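Local coordinates for lipid-transfer protein (Thermomonospora curvata, PDB 6OK1) that is a lipid-transfer protein of the thiolase superfamily, built on a thiolase-like fold, at residues M154-Y159 / F297-L302. Residues are numbered along the deposited sequence; the frame is centred on the assembly and turned at random.
Sequences MFARRY and FTPLVL
The Tyr159 ring meets Leu302 at its hydroxyl end. Leu302 CD2 comes in obliquely, 3.8 Å from Tyr159 CE1. The two side chains cross at about a right angle. Leu302 CB sits 3.6 Å from Tyr159 OH, a van der Waals contact; the hydroxyl's hydrogen bond goes instead to Glu306, one turn further along helix 301-307. Tyr159 CG is anti to the backbone N (chi1 -178°), which carries the ring away from helix 148-163 and over to Leu302. The ring of Tyr163 packs edge-to-face with that of Tyr159, and Ala316 touches both Tyr159 and Leu302. Phe155 touches the other segment through its CB, 4.2 Å from Leu300 CD2; its ring meets that of Tyr259, the planes about 60° apart.

The contact joins the N-terminal and C-terminal thiolase regions of the chain. Helix 148-163 belongs to the first, and the turn leading into helix 301-307 to the second. No hydrogen bond links the two segments, and every residue that touches is buried. Thr298 to Val301 form a type I beta turn, with Val301 N bonded to Thr298 O. Thr298, the first residue of the turn, is hydrogen-bonded to Asp213 through both its side chain and its backbone.

Ala156 CB rests against the pyrrolidine ring of Pro299, 3.7 Å from CB and 4.0 Å from CG. Here the backbones are nearest, with Ala156 CA 5.9 Å from Pro299 CA. Phe170 of helix 167-182 also packs on Pro299.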
loop_
_atom_site.group_PDB
_atom_site.type_symbol
_atom_site.label_atom_id
_atom_site.label_comp_id
_atom_site.label_asym_id
_atom_site.label_seq_id
_atom_site.Cartn_x
_atom_site.Cartn_y
_atom_site.Cartn_z
ATOM N N MET A 154 -6.245 25.730 7.197
ATOM C CA MET A 154 -7.051 26.297 6.128
ATOM C C MET A 154 -8.524 25.938 6.282
ATOM O O MET A 154 -9.412 26.786 6.057
ATOM C CB MET A 154 -6.513 25.829 4.773
ATOM C CG MET A 154 -7.063 26.626 3.598
ATOM S SD MET A 154 -6.451 28.304 3.500
ATOM C CE MET A 154 -4.832 28.001 2.791
ATOM N N PHE A 155 -8.813 24.706 6.711
ATOM C CA PHE A 155 -10.183 24.314 7.020
ATOM C C PHE A 155 -10.692 25.014 8.275
ATOM O O PHE A 155 -11.832 25.494 8.323
ATOM C CB PHE A 155 -10.279 22.804 7.248
ATOM C CG PHE A 155 -9.981 21.972 6.038
ATOM C CD1 PHE A 155 -10.778 22.071 4.889
ATOM C CD2 PHE A 155 -8.950 21.047 6.051
ATOM C CE1 PHE A 155 -10.518 21.292 3.785
ATOM C CE2 PHE A 155 -8.703 20.236 4.943
ATOM C CZ PHE A 155 -9.495 20.366 3.815
ATOM N N ALA A 156 -9.884 25.009 9.330
ATOM C CA ALA A 156 -10.338 25.545 10.612
ATOM C C ALA A 156 -10.751 27.012 10.490
ATOM O O ALA A 156 -11.767 27.435 11.062
ATOM C CB ALA A 156 -9.222 25.373 11.641
ATOM N N ARG A 157 -9.990 27.802 9.736
ATOM C CA ARG A 157 -10.314 29.221 9.608
ATOM C C ARG A 157 -11.671 29.408 8.965
ATOM O O ARG A 157 -12.423 30.311 9.340
ATOM C CB ARG A 157 -9.253 29.953 8.784
ATOM C CG ARG A 157 -9.504 31.461 8.626
ATOM C CD ARG A 157 -9.382 32.211 9.982
ATOM N NE ARG A 157 -9.747 33.632 9.901
ATOM C CZ ARG A 157 -10.993 34.113 9.915
ATOM N NH1 ARG A 157 -12.050 33.301 9.998
ATOM N NH2 ARG A 157 -11.188 35.434 9.836
ATOM N N ARG A 158 -11.993 28.582 7.968
ATOM C CA ARG A 158 -13.293 28.692 7.314
ATOM C C ARG A 158 -14.416 28.205 8.224
ATOM O O ARG A 158 -15.526 28.760 8.216
ATOM C CB ARG A 158 -13.277 27.911 5.998
ATOM C CG ARG A 158 -14.581 28.070 5.183
ATOM C CD ARG A 158 -14.668 29.427 4.495
ATOM N NE ARG A 158 -16.031 29.640 3.982
ATOM C CZ ARG A 158 -16.383 30.639 3.185
ATOM N NH1 ARG A 158 -15.480 31.519 2.765
ATOM N NH2 ARG A 158 -17.653 30.753 2.791
ATOM N N TYR A 159 -14.150 27.179 9.029
ATOM C CA TYR A 159 -15.155 26.703 9.981
ATOM C C TYR A 159 -15.476 27.789 11.014
ATOM O O TYR A 159 -16.648 27.996 11.380
ATOM C CB TYR A 159 -14.649 25.423 10.647
ATOM C CG TYR A 159 -15.621 24.799 11.628
ATOM C CD1 TYR A 159 -15.670 25.232 12.937
ATOM C CD2 TYR A 159 -16.465 23.774 11.249
ATOM C CE1 TYR A 159 -16.559 24.685 13.837
ATOM C CE2 TYR A 159 -17.366 23.218 12.147
ATOM C CZ TYR A 159 -17.407 23.685 13.443
ATOM O OH TYR A 159 -18.275 23.155 14.388
ATOM N N PHE A 297 -4.764 17.044 15.273
ATOM C CA PHE A 297 -5.028 18.469 15.436
ATOM C C PHE A 297 -6.435 18.610 15.994
ATOM O O PHE A 297 -7.343 17.873 15.598
ATOM C CB PHE A 297 -4.899 19.215 14.095
ATOM C CG PHE A 297 -3.529 19.128 13.504
ATOM C CD1 PHE A 297 -2.508 19.944 13.964
ATOM C CD2 PHE A 297 -3.246 18.197 12.516
ATOM C CE1 PHE A 297 -1.234 19.843 13.436
ATOM C CE2 PHE A 297 -1.975 18.101 11.998
ATOM C CZ PHE A 297 -0.980 18.925 12.447
ATOM N N THR A 298 -6.636 19.561 16.878
ATOM C CA THR A 298 -7.937 19.687 17.514
ATOM C C THR A 298 -9.097 20.138 16.639
ATOM O O THR A 298 -10.232 19.754 16.920
ATOM C CB THR A 298 -7.844 20.675 18.667
ATOM O OG1 THR A 298 -7.311 21.913 18.170
ATOM C CG2 THR A 298 -6.991 20.089 19.814
ATOM N N PRO A 299 -8.912 21.023 15.651
ATOM C CA PRO A 299 -10.107 21.674 15.084
ATOM C C PRO A 299 -11.038 20.735 14.364
ATOM O O PRO A 299 -12.243 20.993 14.346
ATOM C CB PRO A 299 -9.530 22.718 14.130
ATOM C CG PRO A 299 -8.151 22.991 14.683
ATOM C CD PRO A 299 -7.670 21.667 15.186
ATOM N N LEU A 300 -10.527 19.682 13.724
ATOM C CA LEU A 300 -11.408 18.821 12.957
ATOM C C LEU A 300 -12.187 17.862 13.839
ATOM O O LEU A 300 -13.005 17.101 13.327
ATOM C CB LEU A 300 -10.614 18.041 11.900
ATOM C CG LEU A 300 -9.891 18.928 10.870
ATOM C CD1 LEU A 300 -9.124 18.115 9.821
ATOM C CD2 LEU A 300 -10.854 19.860 10.175
ATOM N N VAL A 301 -11.975 17.901 15.152
ATOM C CA VAL A 301 -12.861 17.147 16.035
ATOM C C VAL A 301 -14.272 17.695 15.958
ATOM O O VAL A 301 -15.243 16.936 16.074
ATOM C CB VAL A 301 -12.313 17.161 17.469
ATOM C CG1 VAL A 301 -13.333 16.547 18.458
ATOM C CG2 VAL A 301 -11.000 16.384 17.531
ATOM N N LEU A 302 -14.426 19.019 15.760
ATOM C CA LEU A 302 -15.745 19.617 15.779
ATOM C C LEU A 302 -16.595 19.137 14.594
ATOM O O LEU A 302 -17.692 18.637 14.818
ATOM C CB LEU A 302 -15.646 21.145 15.846
ATOM C CG LEU A 302 -15.463 21.737 17.252
ATOM C CD1 LEU A 302 -14.088 21.412 17.808
ATOM C CD2 LEU A 302 -15.628 23.251 17.259
#